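Local coordinates for hypothetical protein PH0226 (Pyrococcus horikoshii, PDB 1VE3) that binds S-adenosylmethionine and is probably a SAM-dependent methyltransferase, with a substrate that is not known, at residues 4-9 with 187-192; 109-114 with 141-146; 174-179 with 191-196. All coordinates share one frame; numbering follows the deposited sequence.

Contact 1 (4-9 with 187-192). With SAM (S-adenosylmethionine), chain C.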
loop_
_atom_site.group_PDB
_atom_site.type_symbol
_atom_site.label_atom_id
_atom_site.label_comp_id
_atom_site.label_asym_id
_atom_site.label_seq_id
_atom_site.Cartn_x
_atom_site.Cartn_y
_atom_site.Cartn_z
ATOM N N LYS A 4 11.357 17.479 6.578
ATOM C CA LYS A 4 11.261 17.685 5.131
ATOM C C LYS A 4 11.867 16.605 4.229
ATOM O O LYS A 4 11.168 16.024 3.404
ATOM C CB LYS A 4 11.858 19.052 4.771
ATOM C CG LYS A 4 11.724 19.443 3.302
ATOM C CD LYS A 4 12.299 20.831 3.051
ATOM C CE LYS A 4 12.435 21.128 1.559
ATOM N NZ LYS A 4 11.125 21.145 0.849
ATOM N N GLU A 5 13.158 16.332 4.371
ATOM C CA GLU A 5 13.800 15.322 3.528
ATOM C C GLU A 5 13.225 13.929 3.746
ATOM O O GLU A 5 12.981 13.182 2.801
ATOM C CB GLU A 5 15.306 15.301 3.777
ATOM C CG GLU A 5 16.031 14.178 3.066
ATOM C CD GLU A 5 17.441 14.562 2.665
ATOM O OE1 GLU A 5 18.175 15.114 3.514
ATOM O OE2 GLU A 5 17.814 14.306 1.497
ATOM N N TYR A 6 13.021 13.577 5.003
ATOM C CA TYR A 6 12.464 12.281 5.351
ATOM C C TYR A 6 11.154 12.023 4.623
ATOM O O TYR A 6 10.910 10.916 4.155
ATOM C CB TYR A 6 12.228 12.238 6.859
ATOM C CG TYR A 6 11.518 11.014 7.369
ATOM C CD1 TYR A 6 12.163 9.780 7.426
ATOM C CD2 TYR A 6 10.211 11.102 7.857
ATOM C CE1 TYR A 6 11.526 8.664 7.966
ATOM C CE2 TYR A 6 9.571 9.993 8.393
ATOM C CZ TYR A 6 10.230 8.784 8.454
ATOM O OH TYR A 6 9.622 7.706 9.057
ATOM N N TYR A 7 10.308 13.043 4.558
ATOM C CA TYR A 7 9.017 12.902 3.900
ATOM C C TYR A 7 9.116 12.974 2.377
ATOM O O TYR A 7 8.360 12.307 1.674
ATOM C CB TYR A 7 8.032 13.954 4.429
ATOM C CG TYR A 7 7.570 13.673 5.845
ATOM C CD1 TYR A 7 6.969 12.459 6.170
ATOM C CD2 TYR A 7 7.753 14.610 6.862
ATOM C CE1 TYR A 7 6.563 12.181 7.482
ATOM C CE2 TYR A 7 7.348 14.343 8.172
ATOM C CZ TYR A 7 6.756 13.125 8.474
ATOM O OH TYR A 7 6.363 12.848 9.761
ATOM N N ARG A 8 10.050 13.769 1.868
ATOM C CA ARG A 8 10.239 13.888 0.421
ATOM C C ARG A 8 10.761 12.570 -0.149
ATOM O O ARG A 8 10.352 12.138 -1.228
ATOM C CB ARG A 8 11.227 15.019 0.105
ATOM C CG ARG A 8 11.564 15.157 -1.376
ATOM C CD ARG A 8 12.409 16.400 -1.667
ATOM N NE ARG A 8 13.666 16.420 -0.919
ATOM C CZ ARG A 8 14.647 15.536 -1.067
ATOM N NH1 ARG A 8 14.530 14.549 -1.945
ATOM N NH2 ARG A 8 15.743 15.630 -0.322
ATOM N N VAL A 9 11.659 11.932 0.594
ATOM C CA VAL A 9 12.257 10.668 0.185
ATOM C C VAL A 9 11.324 9.451 0.220
ATOM O O VAL A 9 11.328 8.645 -0.712
ATOM C CB VAL A 9 13.506 10.361 1.040
ATOM C CG1 VAL A 9 13.879 8.892 0.925
ATOM C CG2 VAL A 9 14.668 11.232 0.581
ATOM N N PHE A 187 21.263 11.519 4.975
ATOM C CA PHE A 187 20.564 12.476 5.828
ATOM C C PHE A 187 20.170 11.865 7.162
ATOM O O PHE A 187 20.035 10.648 7.285
ATOM C CB PHE A 187 19.314 13.019 5.129
ATOM C CG PHE A 187 18.231 11.995 4.916
ATOM C CD1 PHE A 187 18.386 10.980 3.976
ATOM C CD2 PHE A 187 17.039 12.067 5.635
ATOM C CE1 PHE A 187 17.371 10.054 3.750
ATOM C CE2 PHE A 187 16.018 11.146 5.418
ATOM C CZ PHE A 187 16.183 10.137 4.472
ATOM N N ARG A 188 19.987 12.725 8.159
ATOM C CA ARG A 188 19.618 12.287 9.500
ATOM C C ARG A 188 18.301 12.892 9.962
ATOM O O ARG A 188 17.938 14.000 9.573
ATOM C CB ARG A 188 20.716 12.665 10.499
ATOM C CG ARG A 188 22.026 11.940 10.281
ATOM C CD ARG A 188 23.134 12.479 11.179
ATOM N NE ARG A 188 23.387 13.903 10.956
ATOM C CZ ARG A 188 22.771 14.894 11.600
ATOM N NH1 ARG A 188 21.859 14.632 12.528
ATOM N NH2 ARG A 188 23.062 16.155 11.306
ATOM N N VAL A 189 17.592 12.150 10.804
ATOM C CA VAL A 189 16.322 12.609 11.345
ATOM C C VAL A 189 16.285 12.290 12.833
ATOM O O VAL A 189 16.723 11.218 13.249
ATOM C CB VAL A 189 15.121 11.898 10.676
ATOM C CG1 VAL A 189 13.816 12.532 11.136
ATOM C CG2 VAL A 189 15.245 11.968 9.162
ATOM N N ARG A 190 15.785 13.226 13.632
ATOM C CA ARG A 190 15.655 13.007 15.068
ATOM C C ARG A 190 14.169 12.826 15.379
ATOM O O ARG A 190 13.346 13.660 15.020
ATOM C CB ARG A 190 16.227 14.189 15.863
ATOM C CG ARG A 190 15.915 14.116 17.356
ATOM C CD ARG A 190 16.692 15.138 18.183
ATOM N NE ARG A 190 18.065 14.711 18.419
ATOM C CZ ARG A 190 19.121 15.150 17.745
ATOM N NH1 ARG A 190 20.328 14.684 18.042
ATOM N NH2 ARG A 190 18.975 16.065 16.787
ATOM N N PHE A 191 13.832 11.719 16.029
ATOM C CA PHE A 191 12.448 11.418 16.384
ATOM C C PHE A 191 12.267 11.455 17.892
ATOM O O PHE A 191 13.186 11.102 18.628
ATOM C CB PHE A 191 12.068 9.997 15.945
ATOM C CG PHE A 191 12.096 9.767 14.465
ATOM C CD1 PHE A 191 11.081 10.252 13.651
ATOM C CD2 PHE A 191 13.123 9.027 13.889
ATOM C CE1 PHE A 191 11.088 9.999 12.277
ATOM C CE2 PHE A 191 13.141 8.769 12.517
ATOM C CZ PHE A 191 12.121 9.256 11.710
ATOM N N ASN A 192 11.087 11.870 18.349
ATOM C CA ASN A 192 10.791 11.841 19.780
ATOM C C ASN A 192 10.451 10.370 19.993
ATOM O O ASN A 192 9.672 9.803 19.225
ATOM C CB ASN A 192 9.573 12.703 20.121
ATOM C CG ASN A 192 9.913 14.171 20.239
ATOM O OD1 ASN A 192 10.617 14.578 21.160
ATOM N ND2 ASN A 192 9.409 14.977 19.312
HETATM N N SAM C . -1.888 11.222 9.937
HETATM C CA SAM C . -0.911 11.204 8.809
HETATM C C SAM C . -1.013 9.872 8.070
HETATM O O SAM C . -0.913 9.876 6.837
HETATM O OXT SAM C . -1.191 8.852 8.806
HETATM C CB SAM C . 0.461 11.347 9.384
HETATM C CG SAM C . 1.427 11.901 8.459
HETATM S SD SAM C . 3.124 12.080 9.142
HETATM C CE SAM C . 3.635 10.528 9.535
HETATM C "C5'" SAM C . 2.937 13.162 10.566
HETATM C "C4'" SAM C . 2.332 14.636 10.303
HETATM O "O4'" SAM C . 2.247 15.358 11.581
HETATM C "C3'" SAM C . 3.243 15.533 9.479
HETATM O "O3'" SAM C . 2.370 15.631 8.247
HETATM C "C2'" SAM C . 3.290 16.905 10.056
HETATM O "O2'" SAM C . 3.219 18.076 9.302
HETATM C "C1'" SAM C . 2.248 16.723 11.222
HETATM N N9 SAM C . 2.545 17.571 12.384
HETATM C C8 SAM C . 3.697 17.746 13.150
HETATM N N7 SAM C . 3.558 18.610 14.125
HETATM C C5 SAM C . 2.271 19.036 14.016
HETATM C C6 SAM C . 1.444 19.986 14.761
HETATM N N6 SAM C . 1.912 20.675 15.816
HETATM N N1 SAM C . 0.105 20.198 14.367
HETATM C C2 SAM C . -0.408 19.514 13.295
HETATM N N3 SAM C . 0.273 18.612 12.535
HETATM C C4 SAM C . 1.616 18.407 12.940
#
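Side-chain packing of aromatic and aliphatic groups, without a hydrogen bond across it, brings Tyr6 and Glu5 of the N-terminal helix 4-9 against Phe187, just before strand 188-192, and Val189 and Phe191 of that strand. The Tyr6 and Phe191 rings form a T-shaped (edge-to-face) pair: the planes stand at 76°, the centroids lie 5.3 Å apart, and Phe191 CZ comes down over the Tyr6 face, toward its rim. Chi1 of 174° puts Tyr6 CG anti to the backbone N, and the ring beyond it receives Phe191 on one face. Tyr6 CB rests 3.8 Å from Val189 CG2. Glu5 CG lies over the Phe187 face, offset toward its rim, a CH-pi contact 3.7 Å from the ring centroid; the carboxylate continues stacked against the ring, planes 29° apart, and Glu5 OE2 pairs with Arg8 NH2 in a 3.1 Å salt bridge. Val9 CG2 meets Phe187 CZ at 4.3 Å. Tyr7 carries the helix to the cofactor: Tyr7 OH lies 3.4 Å from SD of S-adenosylmethionine and hydrogen-bonds His115. Around the contact, Phe3 touches both Phe187 and Val189, Phe10 meets the Tyr6 ring, and strand 175-179 pairs with strand 188-192 in the small antiparallel sheet.

Contact 2 (109-114 with 141-146). With SAM (S-adenosylmethionine), chain C.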
loop_
_atom_site.group_PDB
_atom_site.type_symbol
_atom_site.label_atom_id
_atom_site.label_comp_id
_atom_site.label_asym_id
_atom_site.label_seq_id
_atom_site.Cartn_x
_atom_site.Cartn_y
_atom_site.Cartn_z
ATOM N N PHE A 109 -5.813 10.383 15.131
ATOM C CA PHE A 109 -4.430 10.835 15.251
ATOM C C PHE A 109 -3.563 9.616 14.915
ATOM O O PHE A 109 -3.362 8.717 15.747
ATOM C CB PHE A 109 -4.235 11.312 16.701
ATOM C CG PHE A 109 -2.925 11.983 16.974
ATOM C CD1 PHE A 109 -2.461 13.009 16.161
ATOM C CD2 PHE A 109 -2.186 11.634 18.099
ATOM C CE1 PHE A 109 -1.282 13.680 16.463
ATOM C CE2 PHE A 109 -1.001 12.300 18.414
ATOM C CZ PHE A 109 -0.551 13.326 17.595
ATOM N N ILE A 110 -3.053 9.595 13.686
ATOM C CA ILE A 110 -2.279 8.461 13.202
ATOM C C ILE A 110 -0.801 8.695 12.882
ATOM O O ILE A 110 -0.447 9.675 12.240
ATOM C CB ILE A 110 -2.977 7.873 11.942
ATOM C CG1 ILE A 110 -4.396 7.420 12.315
ATOM C CG2 ILE A 110 -2.156 6.730 11.362
ATOM C CD1 ILE A 110 -5.215 6.884 11.151
ATOM N N ASP A 111 0.048 7.769 13.328
ATOM C CA ASP A 111 1.492 7.825 13.077
ATOM C C ASP A 111 2.087 9.228 13.169
ATOM O O ASP A 111 2.772 9.654 12.245
ATOM C CB ASP A 111 1.811 7.281 11.672
ATOM C CG ASP A 111 1.622 5.778 11.546
ATOM O OD1 ASP A 111 2.167 5.035 12.390
ATOM O OD2 ASP A 111 0.944 5.334 10.581
ATOM N N SER A 112 1.864 9.946 14.264
ATOM C CA SER A 112 2.405 11.302 14.343
ATOM C C SER A 112 3.141 11.706 15.612
ATOM O O SER A 112 3.740 12.780 15.647
ATOM C CB SER A 112 1.290 12.328 14.099
ATOM O OG SER A 112 0.688 12.142 12.835
ATOM N N ILE A 113 3.111 10.866 16.644
ATOM C CA ILE A 113 3.749 11.215 17.902
ATOM C C ILE A 113 5.249 11.492 17.864
ATOM O O ILE A 113 5.750 12.197 18.742
ATOM C CB ILE A 113 3.476 10.158 19.002
ATOM C CG1 ILE A 113 3.989 8.789 18.564
ATOM C CG2 ILE A 113 1.988 10.117 19.328
ATOM C CD1 ILE A 113 3.899 7.740 19.670
ATOM N N VAL A 114 5.971 10.966 16.870
ATOM C CA VAL A 114 7.412 11.226 16.808
ATOM C C VAL A 114 7.681 12.715 16.716
ATOM O O VAL A 114 8.786 13.166 16.983
ATOM C CB VAL A 114 8.120 10.523 15.596
ATOM C CG1 VAL A 114 8.028 9.012 15.743
ATOM C CG2 VAL A 114 7.511 10.975 14.267
ATOM N N TYR A 141 -3.292 5.895 16.663
ATOM C CA TYR A 141 -2.470 4.753 16.315
ATOM C C TYR A 141 -1.038 5.227 16.425
ATOM O O TYR A 141 -0.675 6.267 15.871
ATOM C CB TYR A 141 -2.755 4.293 14.884
ATOM C CG TYR A 141 -1.769 3.258 14.390
ATOM C CD1 TYR A 141 -1.859 1.924 14.793
ATOM C CD2 TYR A 141 -0.733 3.618 13.535
ATOM C CE1 TYR A 141 -0.932 0.979 14.350
ATOM C CE2 TYR A 141 0.194 2.684 13.089
ATOM C CZ TYR A 141 0.092 1.371 13.496
ATOM O OH TYR A 141 1.031 0.460 13.058
ATOM N N PHE A 142 -0.227 4.482 17.161
ATOM C CA PHE A 142 1.163 4.865 17.331
ATOM C C PHE A 142 2.030 3.638 17.467
ATOM O O PHE A 142 1.541 2.526 17.693
ATOM C CB PHE A 142 1.346 5.763 18.568
ATOM C CG PHE A 142 1.073 5.068 19.878
ATOM C CD1 PHE A 142 -0.234 4.817 20.295
ATOM C CD2 PHE A 142 2.123 4.639 20.681
ATOM C CE1 PHE A 142 -0.490 4.146 21.495
ATOM C CE2 PHE A 142 1.879 3.968 21.877
ATOM C CZ PHE A 142 0.569 3.719 22.285
ATOM N N THR A 143 3.329 3.850 17.336
ATOM C CA THR A 143 4.280 2.766 17.440
ATOM C C THR A 143 5.131 2.977 18.682
ATOM O O THR A 143 5.599 4.085 18.938
ATOM C CB THR A 143 5.175 2.715 16.182
ATOM O OG1 THR A 143 4.348 2.469 15.040
ATOM C CG2 THR A 143 6.222 1.610 16.293
ATOM N N ASP A 144 5.301 1.915 19.462
ATOM C CA ASP A 144 6.121 1.990 20.656
ATOM C C ASP A 144 7.558 1.991 20.140
ATOM O O ASP A 144 8.198 0.940 20.026
ATOM C CB ASP A 144 5.876 0.773 21.551
ATOM C CG ASP A 144 6.610 0.867 22.881
ATOM O OD1 ASP A 144 7.794 1.264 22.883
ATOM O OD2 ASP A 144 6.008 0.529 23.926
ATOM N N LEU A 145 8.047 3.179 19.805
ATOM C CA LEU A 145 9.377 3.089 19.227
ATOM C C LEU A 145 10.425 2.853 20.310
ATOM O O LEU A 145 11.522 2.374 20.056
ATOM C CB LEU A 145 9.670 4.400 18.496
ATOM C CG LEU A 145 10.924 4.319 17.624
ATOM C CD1 LEU A 145 11.556 2.925 17.640
ATOM C CD2 LEU A 145 10.649 4.647 16.156
ATOM N N ARG A 146 10.102 2.994 21.589
ATOM C CA ARG A 146 11.029 2.593 22.639
ATOM C C ARG A 146 11.298 1.090 22.633
ATOM O O ARG A 146 12.429 0.657 22.833
ATOM C CB ARG A 146 10.498 3.034 24.005
ATOM C CG ARG A 146 11.466 2.799 25.152
ATOM C CD ARG A 146 11.166 3.750 26.286
ATOM N NE ARG A 146 11.254 5.138 25.836
ATOM C CZ ARG A 146 10.885 6.188 26.564
ATOM N NH1 ARG A 146 10.399 6.011 27.786
ATOM N NH2 ARG A 146 10.993 7.414 26.066
HETATM N N SAM C . -1.888 11.222 9.937
HETATM C CA SAM C . -0.911 11.204 8.809
HETATM C C SAM C . -1.013 9.872 8.070
HETATM O O SAM C . -0.913 9.876 6.837
HETATM O OXT SAM C . -1.191 8.852 8.806
HETATM C CB SAM C . 0.461 11.347 9.384
HETATM C CG SAM C . 1.427 11.901 8.459
HETATM S SD SAM C . 3.124 12.080 9.142
HETATM C CE SAM C . 3.635 10.528 9.535
HETATM C "C5'" SAM C . 2.937 13.162 10.566
HETATM C "C4'" SAM C . 2.332 14.636 10.303
HETATM O "O4'" SAM C . 2.247 15.358 11.581
HETATM C "C3'" SAM C . 3.243 15.533 9.479
HETATM O "O3'" SAM C . 2.370 15.631 8.247
HETATM C "C2'" SAM C . 3.290 16.905 10.056
HETATM O "O2'" SAM C . 3.219 18.076 9.302
HETATM C "C1'" SAM C . 2.248 16.723 11.222
HETATM N N9 SAM C . 2.545 17.571 12.384
HETATM C C8 SAM C . 3.697 17.746 13.150
HETATM N N7 SAM C . 3.558 18.610 14.125
HETATM C C5 SAM C . 2.271 19.036 14.016
HETATM C C6 SAM C . 1.444 19.986 14.761
HETATM N N6 SAM C . 1.912 20.675 15.816
HETATM N N1 SAM C . 0.105 20.198 14.367
HETATM C C2 SAM C . -0.408 19.514 13.295
HETATM N N3 SAM C . 0.273 18.612 12.535
HETATM C C4 SAM C . 1.616 18.407 12.940
HETATM O O HOH W 1 0.068 9.382 16.216
#
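Asp111 and Tyr141 lie side by side and point the same way: Asp111 OD1 meets the edge of the ring 3.1 Å from Tyr141 CE2, with carboxylate and ring planes 89° apart. Beside them Ile110 CG2 packs on Tyr141 CD2 at 4.1 Å. Ile113 CD1 presses against Phe142 CB at 3.4 Å, the two side chains crossing obliquely; chi1 of 59° places Ile113 CG1 between its backbone N and carbonyl carbon. Two backbone bonds hold the parallel pair beneath, Tyr141 N to Phe109 O and Asp111 N to Tyr141 O, both 3.0 Å. These are the adjoining C-terminal ends of strands 104-110 and 136-143 in the Rossmann-like methyltransferase sheet, where the loop after strand 104-110 borders the cofactor. Ile110 O accepts a bond from the amino N of S-adenosylmethionine at 3.1 Å, and also one from Ser112 OG, which arrives above the carbonyl plane. Asp111 O lies 3.0 Å from the cofactor's methyl carbon CE. A water joins Ser112 N to Tyr141 O, linking the turn to the neighbouring strand. Farther out, Asp111 OD2 forms a salt bridge with Arg24, which also hydrogen-bonds S-adenosylmethionine, Leu28 of helix 19-34 touches both Ile110 and Tyr141, and Thr143 OG1 hydrogen-bonds Ser219.

Contact 3 (174-179 with 191-196)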
loop_
_atom_site.group_PDB
_atom_site.type_symbol
_atom_site.label_atom_id
_atom_site.label_comp_id
_atom_site.label_asym_id
_atom_site.label_seq_id
_atom_site.Cartn_x
_atom_site.Cartn_y
_atom_site.Cartn_z
ATOM N N ARG A 174 14.849 11.155 25.567
ATOM C CA ARG A 174 13.709 10.500 24.941
ATOM C C ARG A 174 13.654 10.804 23.439
ATOM O O ARG A 174 12.583 11.054 22.886
ATOM C CB ARG A 174 12.410 10.965 25.605
ATOM C CG ARG A 174 12.377 10.800 27.114
ATOM C CD ARG A 174 11.103 11.405 27.679
ATOM N NE ARG A 174 9.916 10.748 27.141
ATOM C CZ ARG A 174 9.349 9.666 27.669
ATOM N NH1 ARG A 174 9.851 9.110 28.765
ATOM N NH2 ARG A 174 8.282 9.133 27.092
ATOM N N THR A 175 14.811 10.797 22.787
ATOM C CA THR A 175 14.877 11.060 21.352
ATOM C C THR A 175 15.880 10.117 20.717
ATOM O O THR A 175 16.641 9.445 21.413
ATOM C CB THR A 175 15.332 12.504 21.035
ATOM O OG1 THR A 175 16.699 12.668 21.428
ATOM C CG2 THR A 175 14.463 13.528 21.767
ATOM N N VAL A 176 15.890 10.075 19.391
ATOM C CA VAL A 176 16.816 9.206 18.680
ATOM C C VAL A 176 17.097 9.741 17.283
ATOM O O VAL A 176 16.213 10.296 16.623
ATOM C CB VAL A 176 16.254 7.767 18.559
ATOM C CG1 VAL A 176 15.012 7.766 17.692
ATOM C CG2 VAL A 176 17.306 6.843 17.973
ATOM N N VAL A 177 18.341 9.572 16.850
ATOM C CA VAL A 177 18.772 10.003 15.533
ATOM C C VAL A 177 18.961 8.769 14.666
ATOM O O VAL A 177 19.707 7.861 15.028
ATOM C CB VAL A 177 20.119 10.755 15.595
ATOM C CG1 VAL A 177 20.532 11.189 14.199
ATOM C CG2 VAL A 177 20.006 11.955 16.512
ATOM N N ILE A 178 18.265 8.730 13.536
ATOM C CA ILE A 178 18.385 7.616 12.606
ATOM C C ILE A 178 18.952 8.152 11.298
ATOM O O ILE A 178 18.416 9.095 10.720
ATOM C CB ILE A 178 17.021 6.950 12.315
ATOM C CG1 ILE A 178 16.491 6.268 13.575
ATOM C CG2 ILE A 178 17.170 5.925 11.188
ATOM C CD1 ILE A 178 15.143 5.609 13.384
ATOM N N GLU A 179 20.053 7.561 10.851
ATOM C CA GLU A 179 20.691 7.977 9.609
ATOM C C GLU A 179 20.324 7.002 8.499
ATOM O O GLU A 179 20.353 5.787 8.698
ATOM C CB GLU A 179 22.209 8.011 9.787
ATOM C CG GLU A 179 22.974 8.382 8.530
ATOM C CD GLU A 179 24.474 8.239 8.702
ATOM O OE1 GLU A 179 25.204 8.480 7.721
ATOM O OE2 GLU A 179 24.923 7.887 9.815
ATOM N N PHE A 191 13.832 11.719 16.029
ATOM C CA PHE A 191 12.448 11.418 16.384
ATOM C C PHE A 191 12.267 11.455 17.892
ATOM O O PHE A 191 13.186 11.102 18.628
ATOM C CB PHE A 191 12.068 9.997 15.945
ATOM C CG PHE A 191 12.096 9.767 14.465
ATOM C CD1 PHE A 191 11.081 10.252 13.651
ATOM C CD2 PHE A 191 13.123 9.027 13.889
ATOM C CE1 PHE A 191 11.088 9.999 12.277
ATOM C CE2 PHE A 191 13.141 8.769 12.517
ATOM C CZ PHE A 191 12.121 9.256 11.710
ATOM N N ASN A 192 11.087 11.870 18.349
ATOM C CA ASN A 192 10.791 11.841 19.780
ATOM C C ASN A 192 10.451 10.370 19.993
ATOM O O ASN A 192 9.672 9.803 19.225
ATOM C CB ASN A 192 9.573 12.703 20.121
ATOM C CG ASN A 192 9.913 14.171 20.239
ATOM O OD1 ASN A 192 10.617 14.578 21.160
ATOM N ND2 ASN A 192 9.409 14.977 19.312
ATOM N N VAL A 193 11.034 9.748 21.012
ATOM C CA VAL A 193 10.777 8.335 21.264
ATOM C C VAL A 193 9.701 8.119 22.327
ATOM O O VAL A 193 9.816 8.611 23.450
ATOM C CB VAL A 193 12.059 7.603 21.724
ATOM C CG1 VAL A 193 11.817 6.098 21.730
ATOM C CG2 VAL A 193 13.233 7.965 20.814
ATOM N N TRP A 194 8.659 7.381 21.964
ATOM C CA TRP A 194 7.569 7.088 22.890
ATOM C C TRP A 194 7.368 5.592 23.126
ATOM O O TRP A 194 7.559 4.774 22.225
ATOM C CB TRP A 194 6.250 7.668 22.377
ATOM C CG TRP A 194 6.170 9.152 22.460
ATOM C CD1 TRP A 194 6.458 10.052 21.471
ATOM C CD2 TRP A 194 5.775 9.918 23.603
ATOM N NE1 TRP A 194 6.258 11.336 21.930
ATOM C CE2 TRP A 194 5.839 11.280 23.237
ATOM C CE3 TRP A 194 5.372 9.582 24.906
ATOM C CZ2 TRP A 194 5.514 12.315 24.127
ATOM C CZ3 TRP A 194 5.048 10.608 25.797
ATOM C CH2 TRP A 194 5.121 11.962 25.397
ATOM N N GLY A 195 6.991 5.253 24.352
ATOM C CA GLY A 195 6.717 3.874 24.699
ATOM C C GLY A 195 5.244 3.850 25.065
ATOM O O GLY A 195 4.701 4.872 25.496
ATOM N N LYS A 196 4.583 2.710 24.878
ATOM C CA LYS A 196 3.168 2.597 25.203
ATOM C C LYS A 196 2.852 3.119 26.614
ATOM O O LYS A 196 1.812 3.742 26.828
ATOM C CB LYS A 196 2.720 1.138 25.074
ATOM C CG LYS A 196 1.220 0.931 25.198
ATOM C CD LYS A 196 0.857 -0.547 25.037
ATOM C CE LYS A 196 -0.653 -0.776 25.094
ATOM N NZ LYS A 196 -1.244 -0.406 26.419
HETATM O O HOH W 2 7.474 6.832 27.031
HETATM O O HOH W 3 11.086 13.289 23.437
HETATM O O HOH W 4 9.272 11.571 24.213
#
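Val193 pushes its CG2 methyl into a shallow hollow formed by the backbone of Thr175 and the side chain of Val176. That methyl lies 3.4 Å from Thr175 C and 3.6 Å from Val176 CG1, and the two valine side chains cross at about a right angle. With chi1 at 65°, Val176 CG1 sits between its own backbone N and carbonyl carbon, where it meets both Val193 CG2 and, at 4.1 Å, Phe191 CB. Further along the same face, Ile178 CD1 approaches the Phe191 ring obliquely, 3.8 Å from CE2. Val176, Ile178 and Phe191 lie on one side of the hairpin, with Val193 packing against Val176; Thr175 and Asn192 project from the other.

The backbone beneath is antiparallel. Val176 and Phe191 are a hydrogen-bonded pair joined through both N-H and C=O groups, with Phe191 N to Val176 O at 2.8 Å. Thr175 and Asn192 are the adjacent non-hydrogen-bonded pair. Val193 N continues the ladder to Arg174 O at 2.8 Å.

At the open end of the hairpin, the Arg174 chain bends at chi3 (61°), which sets NE; its NH2 lies 3.7 Å from Trp194 CE3. Arg174 CZ is 5.2 Å from the centroid of the Trp194 six-membered ring, with guanidinium and ring planes 68° apart, a long approach and at most a weak cation-pi attraction. A water joins Arg174 NE to Val193 O. Outside the hairpin, strand 166-170 lies along the other edge of strand 175-179, Trp194 packs on Pro118 and Leu121 of helix 118-131, and Gly195 is the N-cap residue of helix 196-203, where Asp144 OD2 accepts a bond from Lys196 N.

Contacts 1 and 3 meet on strand 188-192, sharing Phe191 and Asn192, with centres 12 Å apart: helix 4-9 packs on its side chains while strand 175-179 pairs with its backbone in the three-stranded antiparallel sheet. Contact 2 lies in the seven-stranded mixed sheet, 15 Å from contact 1 and 10 Å from contact 3. Along the chain it is nested within the long loop closed by contact 1 and finishes before contact 3 begins. Segments flanking the two sheets meet where Asn192 N lies 3.0 Å from Val114 O and Lys196 N lies 2.8 Å from Asp144 OD2, both probable hydrogen bonds. Contacts 1 and 2 both touch S-adenosylmethionine, through Tyr7 and through Ile110 to Ser112 respectively.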